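Local coordinates for protein prolyl oligopeptidase (Novosphingobium capsulatum, PDB 1YR2) that probably hydrolyses oligopeptides on the carboxyl side of proline, and far less readily of alanine, as a serine peptidase of family S9A, at residues 106-111 with 450-455; 219-224 with 245-250; 362-367 with 380-385; 369-374 with 414-419; 639-644 with 674-679. One frame throughout, in Å; residues are numbered along the deposited sequence.

Interaction 1. Residues 106-111 with 450-455; sequences IDYERF and VHLTFD
Val450, Glu109 and Tyr108 bury most of the surface shared by two connecting segments: 106-111, which leads from helix 95-105 into the first strand of the beta-propeller, and 450-455, which leads from the last propeller strand toward strand 459-467 of the peptidase domain. Glu109 starts with CG in the crowded position between its backbone N and carbonyl carbon (chi1 73°), and the extended chain then delivers the carboxylate to the opposite backbone. There His451 N donates to Glu109 OE2 at 3.0 Å, a fairly straight bond (162°) that uses the anti lone pair of the oxygen. The other oxygen, OE1, is bonded to Trp125 NE1 of strand 120-126. A bridging water takes the N-H of Glu109 and donates to His451 O at 2.7 Å. Val450 slides past Glu109 in the opposite direction, CG1 lying 4.1 Å from Glu109 CG, while its other branch, CG2, reaches CD1 of Phe111. Tyr108 lies alongside Leu452 and points the same way, with CB 3.7 Å from Leu452 CD2; Pro431 touches both side chains. An alanine at Glu109 would probably leave His451 N and Trp125 NE1 without the carboxylate oxygens they now use. With one direct hydrogen bond, one water bridge and a few apolar contacts, the link between the two segments rests largely on the single carboxylate of Glu109, which also reaches Trp125.

Interaction 2. Residues 219-224 with 245-250; sequences NDALLY and VWLHRL
Strands 221-226 and 244-249 are the middle pair of a four-stranded antiparallel blade of the beta-propeller, and the side-chain cover is greatest at Tyr224. Its CG takes the crowded position between backbone N and carbonyl carbon (chi1 68°), which lays the ring across the partner strand: CZ is 3.8 Å from Trp246 CB, and CE1 3.9 Å from His248 CB. The indole has slid aside, so the two aromatic systems barely overlap. The hydroxyl of Tyr224 is bonded to Asp257 and Gln254; Asp257 also holds His248 ND1 while Asp204 takes NE2, so both imidazole nitrogens are satisfied. An alanine in place of Tyr224 would take away ring and hydroxyl, and would probably loosen the packing against CB of Trp246 and of His248. On the other face Leu223 and Leu247 cross obliquely, CD2 of the former 3.9 Å from CD1 of the latter, while the small Ala221 fits against that same CD1. Packing thins toward the exposed Asp220; Arg249, paired with Ala221, sends NH1 to Gln258 OE1 on the next strand. Leu250 sets CD2 3.6 Å from Asp220 C, and Leu250 N donates to Asp220 O at 3.1 Å, almost straight (174°) yet from above the carbonyl plane.

Interaction 3. Residues 362-367 with 380-385; sequences SKDNLE and YIHDAK
The imidazole of His382 and the carboxylate of Asp364 stand nearly at right angles, their planes 79° apart. His382 ND1 donates to Asp364 OD2 at 2.6 Å; the oxygen lies close to the ring plane, whereas the nitrogen approaches from above the carboxylate plane. Asp383 OD2 lies above one face of the same ring, offset toward the rim; the two acids would probably favour a protonated histidine. Tyr380 is turned differently: Leu366 CD1 rests over the centre of its ring, 3.8 Å from the centroid, a CH-pi contact, while Asp364 O lies at the ring edge near CD1. Both pairs belong to the end of a beta hairpin, strands 365-372 and 375-382, the first two of a propeller blade. Ile381 N donates to Asn365 O at 2.9 Å, and a water bridges Asn365 N and Ile381 O. Ser362 OG, accepting from Asp364 N in an ST turn, fixes the acid's backbone. The extended Glu367 crosses Ile381 obliquely, OE1 3.7 Å from the CD1 methyl, and a second water links that oxygen to Tyr380 O. Past His382, Asp383 binds Tyr531 OH and Lys385 NZ binds Gln463 OE1, both in the peptidase domain.

Interaction 4. Residues 369-374 with 414-419; sequences VGIAGN and GRPGDR
Two consecutive propeller blades meet here through their turns: the hairpin turn after strand 365-372 and a type II beta turn, Arg415 to Asp418, between strands 408-413 and 421-427. Pro416 carries the side-chain contact. Its CA lies 3.3 Å from Gly373 O, a CA-H...O approach, and CB keeps near the same oxygen. CG, the tip of the ring, then meets Ile371 CG2 at 3.9 Å, the two side chains crossing at about a right angle; CD closes back on the proline nitrogen. The proline suits the second place of the turn because its ring holds phi at -58°, and Gly417 suits the third, where phi is +82°. Gly373 likewise accepts a positive phi, and its backbone gives and takes: Gly373 N donates to Arg415 O at 3.1 Å, while Gly373 O accepts from Gly417 N at 3.0 Å, both donors standing above the carbonyl planes. Arg415 O is gripped twice, since Asp418 N also closes the turn on it. At Gly414 any CB would run into the methyl of Ala372. Within the turn, Arg415 NH2 forms a salt bridge with Asp418 OD2 at 3.1 Å, while Asp418 OD1 takes the N-H of His420.

Interaction 5. Residues 639-644 with 674-679; sequences HNVRSG and QTAAIG
Val641 holds CG1 anti to its backbone N (chi1 -178°), and Ile678 puts CG1 in the crowded position between N and carbonyl carbon (chi1 52°), which swings its CG2 anti to the carbonyl carbon; these two torsions aim one methyl from each residue into the contact. Val641 CG1 meets Ala676 CB at 3.7 Å and comes within 4.3 Å of Ile678 CG2. Leu673, on the preceding helix, touches both branched side chains. The same Ile678 methyl presses to 3.4 Å from Arg642 O, a carbonyl oxygen that the contact buries without any polar partner, probably unfavourably. In the alpha/beta-hydrolase fold of this domain, helix 664-675 belongs to the beta-alpha-beta crossover between the parallel neighbouring strands 649-654 and 683-687. The contact thus joins the loop that enters the first of these strands to the loop that leaves the helix, Ala676 being the first residue to abandon helical angles. A small side chain suits that position because the valine methyl comes so near. Arg642 starts out away from the other segment, its NH1 binding Asn586 O, and its backbone N is held by Tyr647 OH. Toward the surface Ser643 CB lies 4.1 Å from Ala677 CB, both short side chains that let the backbones draw close. Gly644, whose phi of 91° suits a residue without CB, donates its N-H to Ala677 O at 2.8 Å, in the carbonyl plane.

How the interactions relate
From the N terminus, interaction 1 opens first, at the entry to the propeller, and closes only at its exit, so that interactions 2, 3 and 4 all fall within the long loop it makes. Interaction 2 closes a short loop inside one blade. Interactions 3 and 4 follow and cross: both begin on strand 365-372, but interaction 3 closes within its hairpin and interaction 4 reaches onward to the next blade; their centres lie about 22 Å apart. Interaction 5 comes last, in series with the rest, and ties a loop to a helix end in the peptidase domain, its centre about 69 Å from that of interaction 2, across the molecule.

Interaction 1. Residues 106-111 with 450-455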
# COMPACT_ATOMS: atom_id res chain seq x y z
N ILE A 106 -9.87 -14.22 4.11
CA ILE A 106 -9.96 -12.84 4.69
C ILE A 106 -9.44 -12.64 6.11
O ILE A 106 -8.75 -11.67 6.39
CB ILE A 106 -11.45 -12.32 4.69
CG1 ILE A 106 -12.00 -12.25 3.28
CG2 ILE A 106 -11.55 -10.91 5.36
CD1 ILE A 106 -11.04 -11.54 2.32
N ASP A 107 -9.83 -13.52 7.02
CA ASP A 107 -9.61 -13.32 8.44
C ASP A 107 -8.51 -14.28 8.86
O ASP A 107 -8.62 -15.52 8.69
CB ASP A 107 -10.90 -13.54 9.27
CG ASP A 107 -12.04 -12.59 8.84
OD1 ASP A 107 -11.82 -11.35 8.82
OD2 ASP A 107 -13.18 -12.98 8.46
N TYR A 108 -7.42 -13.71 9.36
CA TYR A 108 -6.35 -14.51 9.90
C TYR A 108 -5.62 -13.67 10.96
O TYR A 108 -5.69 -12.45 10.94
CB TYR A 108 -5.39 -14.94 8.78
CG TYR A 108 -5.01 -13.82 7.84
CD1 TYR A 108 -3.93 -12.98 8.12
CD2 TYR A 108 -5.77 -13.55 6.70
CE1 TYR A 108 -3.60 -11.91 7.29
CE2 TYR A 108 -5.42 -12.48 5.84
CZ TYR A 108 -4.36 -11.67 6.14
OH TYR A 108 -4.02 -10.62 5.30
N GLU A 109 -4.91 -14.34 11.86
CA GLU A 109 -4.15 -13.65 12.89
C GLU A 109 -3.00 -12.83 12.33
O GLU A 109 -2.42 -13.14 11.26
CB GLU A 109 -3.64 -14.67 13.92
CG GLU A 109 -2.51 -15.53 13.41
CD GLU A 109 -2.10 -16.59 14.45
OE1 GLU A 109 -2.06 -16.24 15.67
OE2 GLU A 109 -1.82 -17.74 14.02
N ARG A 110 -2.61 -11.80 13.08
CA ARG A 110 -1.48 -10.94 12.69
C ARG A 110 -0.68 -10.52 13.89
O ARG A 110 -1.21 -10.15 14.90
CB ARG A 110 -1.97 -9.68 11.95
CG ARG A 110 -3.16 -9.87 11.03
CD ARG A 110 -3.68 -8.56 10.38
NE ARG A 110 -4.44 -7.72 11.34
CZ ARG A 110 -3.94 -6.69 12.00
NH1 ARG A 110 -2.68 -6.31 11.82
NH2 ARG A 110 -4.71 -6.01 12.83
N PHE A 111 0.63 -10.59 13.76
CA PHE A 111 1.57 -10.16 14.78
C PHE A 111 2.19 -8.83 14.34
O PHE A 111 2.47 -8.62 13.16
CB PHE A 111 2.68 -11.19 15.01
CG PHE A 111 2.23 -12.44 15.68
CD1 PHE A 111 1.64 -13.44 14.94
CD2 PHE A 111 2.40 -12.63 17.04
CE1 PHE A 111 1.25 -14.63 15.57
CE2 PHE A 111 2.03 -13.80 17.65
CZ PHE A 111 1.43 -14.78 16.92
N VAL A 450 2.11 -18.36 11.86
CA VAL A 450 0.83 -17.73 11.55
C VAL A 450 -0.05 -18.77 10.86
O VAL A 450 0.38 -19.38 9.88
CB VAL A 450 1.04 -16.51 10.61
CG1 VAL A 450 -0.25 -15.98 10.06
CG2 VAL A 450 1.71 -15.37 11.36
N HIS A 451 -1.26 -18.98 11.36
CA HIS A 451 -2.13 -19.97 10.77
C HIS A 451 -2.93 -19.39 9.58
O HIS A 451 -3.79 -18.53 9.77
CB HIS A 451 -3.09 -20.59 11.80
CG HIS A 451 -4.08 -21.54 11.18
ND1 HIS A 451 -3.69 -22.60 10.38
CD2 HIS A 451 -5.44 -21.56 11.21
CE1 HIS A 451 -4.76 -23.23 9.95
NE2 HIS A 451 -5.84 -22.63 10.44
N LEU A 452 -2.61 -19.82 8.37
CA LEU A 452 -3.31 -19.39 7.15
C LEU A 452 -3.96 -20.62 6.53
O LEU A 452 -3.66 -21.75 6.90
CB LEU A 452 -2.33 -18.81 6.14
CG LEU A 452 -1.53 -17.57 6.59
CD1 LEU A 452 -0.65 -17.11 5.50
CD2 LEU A 452 -2.51 -16.49 6.97
N THR A 453 -4.84 -20.41 5.57
CA THR A 453 -5.45 -21.54 4.87
C THR A 453 -4.61 -22.08 3.71
O THR A 453 -5.04 -22.99 2.99
CB THR A 453 -6.83 -21.18 4.35
OG1 THR A 453 -6.71 -20.07 3.47
CG2 THR A 453 -7.76 -20.75 5.51
N PHE A 454 -3.44 -21.50 3.49
CA PHE A 454 -2.51 -21.97 2.47
C PHE A 454 -1.12 -21.85 3.01
O PHE A 454 -0.89 -21.20 4.03
CB PHE A 454 -2.70 -21.14 1.18
CG PHE A 454 -2.40 -19.66 1.35
CD1 PHE A 454 -3.37 -18.77 1.77
CD2 PHE A 454 -1.15 -19.19 1.10
CE1 PHE A 454 -3.07 -17.43 1.95
CE2 PHE A 454 -0.86 -17.83 1.26
CZ PHE A 454 -1.79 -16.96 1.69
N ASP A 455 -0.16 -22.44 2.30
CA ASP A 455 1.25 -22.31 2.63
C ASP A 455 1.94 -21.40 1.63
O ASP A 455 2.04 -21.79 0.47
CB ASP A 455 1.90 -23.70 2.55
CG ASP A 455 3.36 -23.71 2.99
OD1 ASP A 455 4.00 -22.63 3.19
OD2 ASP A 455 3.96 -24.79 3.17
O HOH W 1 -4.90 -17.26 11.84

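Interaction 2. Residues 219-224 with 245-250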
# COMPACT_ATOMS: atom_id res chain seq x y z
N ASN A 219 14.15 5.24 32.48
CA ASN A 219 13.07 4.38 32.97
C ASN A 219 11.93 5.05 33.71
O ASN A 219 10.96 4.38 34.02
CB ASN A 219 13.67 3.25 33.82
CG ASN A 219 14.79 2.53 33.07
OD1 ASN A 219 14.61 2.14 31.93
ND2 ASN A 219 15.92 2.39 33.68
N ASP A 220 12.01 6.35 33.93
CA ASP A 220 11.04 7.05 34.77
C ASP A 220 10.70 8.44 34.33
O ASP A 220 10.30 9.26 35.16
CB ASP A 220 11.57 7.12 36.20
CG ASP A 220 12.90 7.83 36.27
OD1 ASP A 220 13.33 8.44 35.26
OD2 ASP A 220 13.61 7.81 37.29
N ALA A 221 10.88 8.73 33.02
CA ALA A 221 10.44 10.01 32.48
C ALA A 221 10.15 9.82 31.00
O ALA A 221 10.79 8.99 30.34
CB ALA A 221 11.49 11.10 32.69
N LEU A 222 9.24 10.64 30.50
CA LEU A 222 8.71 10.51 29.14
C LEU A 222 8.63 11.88 28.49
O LEU A 222 8.07 12.81 29.07
CB LEU A 222 7.29 9.93 29.21
CG LEU A 222 6.75 9.55 27.82
CD1 LEU A 222 7.21 8.19 27.37
CD2 LEU A 222 5.25 9.62 27.77
N LEU A 223 9.23 12.01 27.31
CA LEU A 223 9.06 13.19 26.46
C LEU A 223 7.85 13.05 25.54
O LEU A 223 7.62 11.98 24.96
CB LEU A 223 10.28 13.38 25.54
CG LEU A 223 11.58 13.76 26.21
CD1 LEU A 223 12.76 13.46 25.30
CD2 LEU A 223 11.59 15.21 26.58
N TYR A 224 7.11 14.14 25.41
CA TYR A 224 5.89 14.16 24.63
C TYR A 224 5.65 15.59 24.13
O TYR A 224 6.27 16.55 24.57
CB TYR A 224 4.70 13.67 25.48
CG TYR A 224 4.29 14.60 26.62
CD1 TYR A 224 4.98 14.60 27.85
CD2 TYR A 224 3.23 15.48 26.48
CE1 TYR A 224 4.61 15.45 28.85
CE2 TYR A 224 2.88 16.37 27.48
CZ TYR A 224 3.55 16.31 28.69
OH TYR A 224 3.14 17.14 29.71
N VAL A 245 7.34 20.65 23.38
CA VAL A 245 7.87 19.39 23.89
C VAL A 245 8.10 19.57 25.39
O VAL A 245 8.69 20.57 25.78
CB VAL A 245 9.16 19.00 23.18
CG1 VAL A 245 9.70 17.65 23.74
CG2 VAL A 245 8.95 18.90 21.73
N TRP A 246 7.56 18.65 26.19
CA TRP A 246 7.68 18.59 27.66
C TRP A 246 8.19 17.24 28.13
O TRP A 246 8.12 16.24 27.39
CB TRP A 246 6.33 18.83 28.30
CG TRP A 246 5.73 20.14 28.05
CD1 TRP A 246 5.20 20.62 26.86
CD2 TRP A 246 5.57 21.20 29.01
NE1 TRP A 246 4.73 21.90 27.04
CE2 TRP A 246 4.92 22.27 28.35
CE3 TRP A 246 5.91 21.34 30.38
CZ2 TRP A 246 4.60 23.47 29.00
CZ3 TRP A 246 5.60 22.51 31.02
CH2 TRP A 246 4.95 23.58 30.33
N LEU A 247 8.65 17.22 29.39
CA LEU A 247 9.17 16.02 30.05
C LEU A 247 8.26 15.77 31.24
O LEU A 247 8.09 16.63 32.11
CB LEU A 247 10.61 16.19 30.52
CG LEU A 247 11.27 15.01 31.22
CD1 LEU A 247 11.46 13.88 30.20
CD2 LEU A 247 12.59 15.41 31.85
N HIS A 248 7.69 14.58 31.28
CA HIS A 248 6.93 14.16 32.44
C HIS A 248 7.75 13.20 33.30
O HIS A 248 8.22 12.16 32.81
CB HIS A 248 5.63 13.45 32.03
CG HIS A 248 4.86 12.93 33.20
ND1 HIS A 248 4.33 13.77 34.15
CD2 HIS A 248 4.56 11.66 33.60
CE1 HIS A 248 3.71 13.05 35.07
NE2 HIS A 248 3.85 11.77 34.77
N ARG A 249 7.82 13.49 34.59
CA ARG A 249 8.45 12.56 35.56
C ARG A 249 7.43 11.68 36.25
O ARG A 249 6.43 12.13 36.76
CB ARG A 249 9.32 13.33 36.55
CG ARG A 249 10.59 13.89 35.85
CD ARG A 249 11.53 14.61 36.82
NE ARG A 249 12.73 15.11 36.16
CZ ARG A 249 12.85 16.33 35.66
NH1 ARG A 249 11.84 17.21 35.72
NH2 ARG A 249 13.99 16.68 35.11
N LEU A 250 7.66 10.38 36.22
CA LEU A 250 6.61 9.46 36.60
C LEU A 250 6.40 9.61 38.10
O LEU A 250 7.35 9.82 38.81
CB LEU A 250 7.01 8.03 36.22
CG LEU A 250 6.60 7.46 34.86
CD1 LEU A 250 5.09 7.38 34.78
CD2 LEU A 250 7.18 8.25 33.68

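Interaction 3. Residues 362-367 with 380-385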
# COMPACT_ATOMS: atom_id res chain seq x y z
N SER A 362 21.91 6.25 -3.96
CA SER A 362 22.05 5.27 -5.06
C SER A 362 21.07 5.54 -6.22
O SER A 362 20.37 6.55 -6.23
CB SER A 362 21.99 3.85 -4.53
OG SER A 362 20.73 3.27 -4.59
N LYS A 363 21.03 4.61 -7.15
CA LYS A 363 20.05 4.60 -8.24
C LYS A 363 18.65 4.24 -7.78
O LYS A 363 17.67 4.49 -8.50
CB LYS A 363 20.48 3.58 -9.28
CG LYS A 363 21.83 3.93 -9.93
CD LYS A 363 21.63 4.96 -11.03
CE LYS A 363 22.95 5.68 -11.42
NZ LYS A 363 23.03 5.85 -12.89
N ASP A 364 18.55 3.65 -6.60
CA ASP A 364 17.26 3.16 -6.05
C ASP A 364 16.77 4.07 -4.95
O ASP A 364 17.58 4.62 -4.17
CB ASP A 364 17.43 1.77 -5.44
CG ASP A 364 17.84 0.72 -6.47
OD1 ASP A 364 17.48 0.84 -7.67
OD2 ASP A 364 18.53 -0.26 -6.14
N ASN A 365 15.44 4.22 -4.86
CA ASN A 365 14.82 4.99 -3.84
C ASN A 365 15.01 4.33 -2.47
O ASN A 365 14.66 3.15 -2.28
CB ASN A 365 13.35 5.21 -4.16
CG ASN A 365 12.70 6.25 -3.27
OD1 ASN A 365 13.36 7.15 -2.75
ND2 ASN A 365 11.37 6.15 -3.13
N LEU A 366 15.55 5.10 -1.53
CA LEU A 366 15.69 4.62 -0.14
C LEU A 366 14.45 4.99 0.67
O LEU A 366 14.22 6.16 0.98
CB LEU A 366 16.90 5.22 0.54
CG LEU A 366 17.23 4.88 1.98
CD1 LEU A 366 17.44 3.41 2.10
CD2 LEU A 366 18.48 5.55 2.38
N GLU A 367 13.73 3.97 1.08
CA GLU A 367 12.47 4.09 1.75
C GLU A 367 12.61 4.29 3.28
O GLU A 367 11.96 5.16 3.85
CB GLU A 367 11.69 2.81 1.44
CG GLU A 367 10.23 2.78 1.74
CD GLU A 367 9.55 1.63 0.96
OE1 GLU A 367 9.93 0.41 1.16
OE2 GLU A 367 8.68 1.98 0.12
N TYR A 380 15.43 -0.42 0.19
CA TYR A 380 15.40 0.23 -1.07
C TYR A 380 14.29 -0.33 -1.93
O TYR A 380 13.88 -1.52 -1.77
CB TYR A 380 16.73 0.03 -1.83
CG TYR A 380 17.90 0.81 -1.29
CD1 TYR A 380 18.11 2.13 -1.65
CD2 TYR A 380 18.80 0.21 -0.42
CE1 TYR A 380 19.22 2.83 -1.17
CE2 TYR A 380 19.83 0.88 0.08
CZ TYR A 380 20.09 2.18 -0.31
OH TYR A 380 21.22 2.82 0.23
N ILE A 381 13.88 0.47 -2.91
CA ILE A 381 13.04 -0.04 -3.99
C ILE A 381 13.98 -0.28 -5.18
O ILE A 381 14.46 0.69 -5.80
CB ILE A 381 11.90 0.90 -4.37
CG1 ILE A 381 10.98 1.20 -3.18
CG2 ILE A 381 11.06 0.26 -5.49
CD1 ILE A 381 10.43 0.01 -2.50
N HIS A 382 14.22 -1.55 -5.44
CA HIS A 382 15.09 -2.07 -6.48
C HIS A 382 14.26 -2.84 -7.53
O HIS A 382 13.77 -3.92 -7.27
CB HIS A 382 16.10 -3.01 -5.82
CG HIS A 382 17.18 -3.49 -6.74
ND1 HIS A 382 18.17 -2.66 -7.19
CD2 HIS A 382 17.42 -4.71 -7.29
CE1 HIS A 382 18.99 -3.33 -7.99
NE2 HIS A 382 18.54 -4.58 -8.09
N ASP A 383 14.15 -2.28 -8.72
CA ASP A 383 13.28 -2.82 -9.78
C ASP A 383 11.89 -3.24 -9.26
O ASP A 383 11.44 -4.37 -9.42
CB ASP A 383 13.96 -3.96 -10.52
CG ASP A 383 15.21 -3.51 -11.28
OD1 ASP A 383 15.18 -2.55 -12.08
OD2 ASP A 383 16.28 -4.13 -11.15
N ALA A 384 11.22 -2.28 -8.64
CA ALA A 384 9.82 -2.39 -8.22
C ALA A 384 9.51 -3.38 -7.11
O ALA A 384 8.40 -3.79 -6.98
CB ALA A 384 8.94 -2.66 -9.46
N LYS A 385 10.50 -3.72 -6.29
CA LYS A 385 10.35 -4.63 -5.17
C LYS A 385 11.42 -4.22 -4.15
O LYS A 385 12.28 -3.40 -4.43
CB LYS A 385 10.53 -6.09 -5.63
CG LYS A 385 12.02 -6.31 -6.11
CD LYS A 385 12.34 -7.61 -6.68
CE LYS A 385 13.81 -7.56 -7.22
NZ LYS A 385 13.79 -6.61 -8.36
O HOH W 2 15.23 0.55 -9.16
O HOH W 3 13.77 2.98 -6.94
O HOH W 4 12.00 -1.61 0.37

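Interaction 4. Residues 369-374 with 414-419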
# COMPACT_ATOMS: atom_id res chain seq x y z
N VAL A 369 15.35 3.19 7.00
CA VAL A 369 16.60 2.66 7.53
C VAL A 369 16.37 2.39 8.99
O VAL A 369 15.70 3.15 9.63
CB VAL A 369 17.74 3.67 7.38
CG1 VAL A 369 18.93 3.20 8.12
CG2 VAL A 369 18.10 3.85 5.93
N GLY A 370 16.91 1.29 9.50
CA GLY A 370 16.93 1.05 10.92
C GLY A 370 18.29 0.54 11.33
O GLY A 370 19.07 0.05 10.50
N ILE A 371 18.60 0.63 12.62
CA ILE A 371 19.82 0.11 13.13
C ILE A 371 19.54 -1.07 14.07
O ILE A 371 18.64 -0.99 14.91
CB ILE A 371 20.63 1.20 13.84
CG1 ILE A 371 21.22 2.16 12.79
CG2 ILE A 371 21.80 0.59 14.58
CD1 ILE A 371 21.95 3.44 13.36
N ALA A 372 20.28 -2.16 13.88
CA ALA A 372 20.18 -3.33 14.76
C ALA A 372 21.50 -4.06 14.82
O ALA A 372 22.20 -4.17 13.82
CB ALA A 372 19.05 -4.27 14.28
N GLY A 373 21.84 -4.57 16.00
CA GLY A 373 23.09 -5.29 16.16
C GLY A 373 24.16 -4.22 16.01
O GLY A 373 24.11 -3.20 16.71
N ASN A 374 25.06 -4.37 15.05
CA ASN A 374 26.08 -3.33 14.81
C ASN A 374 25.99 -2.79 13.41
O ASN A 374 26.97 -2.31 12.90
CB ASN A 374 27.51 -3.86 15.03
CG ASN A 374 27.76 -4.25 16.47
OD1 ASN A 374 27.27 -3.58 17.41
ND2 ASN A 374 28.45 -5.37 16.66
N GLY A 414 14.50 -3.63 16.35
CA GLY A 414 15.75 -4.10 16.93
C GLY A 414 16.46 -2.88 17.49
O GLY A 414 16.00 -1.75 17.37
N ARG A 415 17.54 -3.14 18.18
CA ARG A 415 18.29 -2.12 18.89
C ARG A 415 19.79 -2.36 18.63
O ARG A 415 20.24 -3.51 18.46
CB ARG A 415 18.04 -2.28 20.39
CG ARG A 415 16.68 -1.90 20.88
CD ARG A 415 16.52 -2.13 22.39
NE ARG A 415 16.74 -3.54 22.76
CZ ARG A 415 17.00 -3.96 24.01
NH1 ARG A 415 17.07 -3.08 25.01
NH2 ARG A 415 17.18 -5.25 24.28
N PRO A 416 20.57 -1.30 18.67
CA PRO A 416 22.02 -1.45 18.64
C PRO A 416 22.46 -2.32 19.82
O PRO A 416 21.94 -2.20 20.90
CB PRO A 416 22.52 -0.02 18.83
CG PRO A 416 21.47 0.83 18.46
CD PRO A 416 20.17 0.12 18.76
N GLY A 417 23.38 -3.22 19.59
CA GLY A 417 23.85 -4.09 20.66
C GLY A 417 22.97 -5.30 20.94
O GLY A 417 23.36 -6.12 21.72
N ASP A 418 21.78 -5.38 20.34
CA ASP A 418 20.87 -6.51 20.51
C ASP A 418 21.03 -7.47 19.30
O ASP A 418 20.97 -7.02 18.15
CB ASP A 418 19.43 -5.96 20.58
CG ASP A 418 18.40 -6.98 21.00
OD1 ASP A 418 18.61 -8.20 20.80
OD2 ASP A 418 17.32 -6.61 21.55
N ARG A 419 21.16 -8.77 19.55
CA ARG A 419 21.33 -9.75 18.48
C ARG A 419 20.02 -10.20 17.82
O ARG A 419 20.06 -10.87 16.81
CB ARG A 419 22.08 -10.97 19.01
CG ARG A 419 21.28 -11.88 19.94
CD ARG A 419 22.18 -12.73 20.80
NE ARG A 419 21.52 -13.32 21.97
CZ ARG A 419 22.04 -14.31 22.70
NH1 ARG A 419 23.23 -14.82 22.39
NH2 ARG A 419 21.38 -14.79 23.75

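Interaction 5. Residues 639-644 with 674-679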
# COMPACT_ATOMS: atom_id res chain seq x y z
N HIS A 639 -15.36 6.83 -26.85
CA HIS A 639 -15.39 7.38 -28.21
C HIS A 639 -14.69 6.48 -29.21
O HIS A 639 -14.65 6.80 -30.39
CB HIS A 639 -14.74 8.79 -28.26
CG HIS A 639 -15.44 9.78 -27.41
ND1 HIS A 639 -15.05 10.03 -26.12
CD2 HIS A 639 -16.53 10.55 -27.64
CE1 HIS A 639 -15.88 10.92 -25.59
NE2 HIS A 639 -16.79 11.24 -26.49
N ASN A 640 -14.09 5.37 -28.75
CA ASN A 640 -13.31 4.49 -29.62
C ASN A 640 -13.77 3.05 -29.72
O ASN A 640 -13.01 2.17 -30.10
CB ASN A 640 -11.83 4.51 -29.24
CG ASN A 640 -11.16 5.82 -29.63
OD1 ASN A 640 -10.90 6.03 -30.80
ND2 ASN A 640 -10.99 6.73 -28.67
N VAL A 641 -15.02 2.79 -29.37
CA VAL A 641 -15.58 1.46 -29.61
C VAL A 641 -15.70 1.22 -31.13
O VAL A 641 -16.20 2.07 -31.87
CB VAL A 641 -16.95 1.32 -28.89
CG1 VAL A 641 -17.56 -0.06 -29.07
CG2 VAL A 641 -16.82 1.57 -27.44
N ARG A 642 -15.25 0.06 -31.60
CA ARG A 642 -15.11 -0.26 -33.03
C ARG A 642 -16.08 -1.30 -33.51
O ARG A 642 -15.89 -2.51 -33.25
CB ARG A 642 -13.73 -0.81 -33.32
CG ARG A 642 -12.62 0.11 -32.92
CD ARG A 642 -11.34 -0.61 -32.70
NE ARG A 642 -11.01 -1.39 -33.88
CZ ARG A 642 -10.05 -2.30 -33.94
NH1 ARG A 642 -9.31 -2.60 -32.86
NH2 ARG A 642 -9.84 -2.94 -35.08
N SER A 643 -17.09 -0.91 -34.27
CA SER A 643 -18.01 -1.94 -34.73
C SER A 643 -17.39 -2.80 -35.83
O SER A 643 -16.45 -2.42 -36.52
CB SER A 643 -19.36 -1.35 -35.10
OG SER A 643 -19.17 -0.44 -36.17
N GLY A 644 -17.91 -4.01 -35.93
CA GLY A 644 -17.44 -4.99 -36.87
C GLY A 644 -16.35 -5.91 -36.36
O GLY A 644 -15.91 -6.77 -37.08
N GLN A 674 -22.98 -2.15 -25.65
CA GLN A 674 -24.18 -2.97 -25.87
C GLN A 674 -24.88 -2.57 -27.19
O GLN A 674 -25.46 -3.40 -27.86
CB GLN A 674 -25.19 -2.87 -24.73
CG GLN A 674 -24.78 -3.64 -23.49
CD GLN A 674 -25.71 -3.49 -22.32
OE1 GLN A 674 -26.74 -2.76 -22.39
NE2 GLN A 674 -25.34 -4.16 -21.20
N THR A 675 -24.75 -1.30 -27.57
CA THR A 675 -25.27 -0.80 -28.83
C THR A 675 -24.42 -1.16 -30.06
O THR A 675 -24.95 -1.26 -31.16
CB THR A 675 -25.37 0.69 -28.74
OG1 THR A 675 -26.26 1.01 -27.67
CG2 THR A 675 -26.00 1.32 -30.05
N ALA A 676 -23.11 -1.30 -29.89
CA ALA A 676 -22.21 -1.58 -30.99
C ALA A 676 -22.32 -3.01 -31.48
O ALA A 676 -22.73 -3.88 -30.75
CB ALA A 676 -20.75 -1.28 -30.61
N ALA A 677 -21.90 -3.23 -32.73
CA ALA A 677 -21.80 -4.56 -33.33
C ALA A 677 -20.41 -5.20 -33.08
O ALA A 677 -19.51 -5.11 -33.91
CB ALA A 677 -22.08 -4.43 -34.83
N ILE A 678 -20.24 -5.79 -31.90
CA ILE A 678 -18.92 -6.21 -31.42
C ILE A 678 -18.95 -7.66 -30.94
O ILE A 678 -18.23 -8.07 -30.01
CB ILE A 678 -18.39 -5.26 -30.32
CG1 ILE A 678 -19.40 -5.05 -29.19
CG2 ILE A 678 -17.97 -3.93 -30.98
CD1 ILE A 678 -18.83 -4.29 -28.03
N GLY A 679 -19.81 -8.43 -31.59
CA GLY A 679 -19.81 -9.85 -31.39
C GLY A 679 -20.68 -10.31 -30.23
O GLY A 679 -21.36 -9.52 -29.56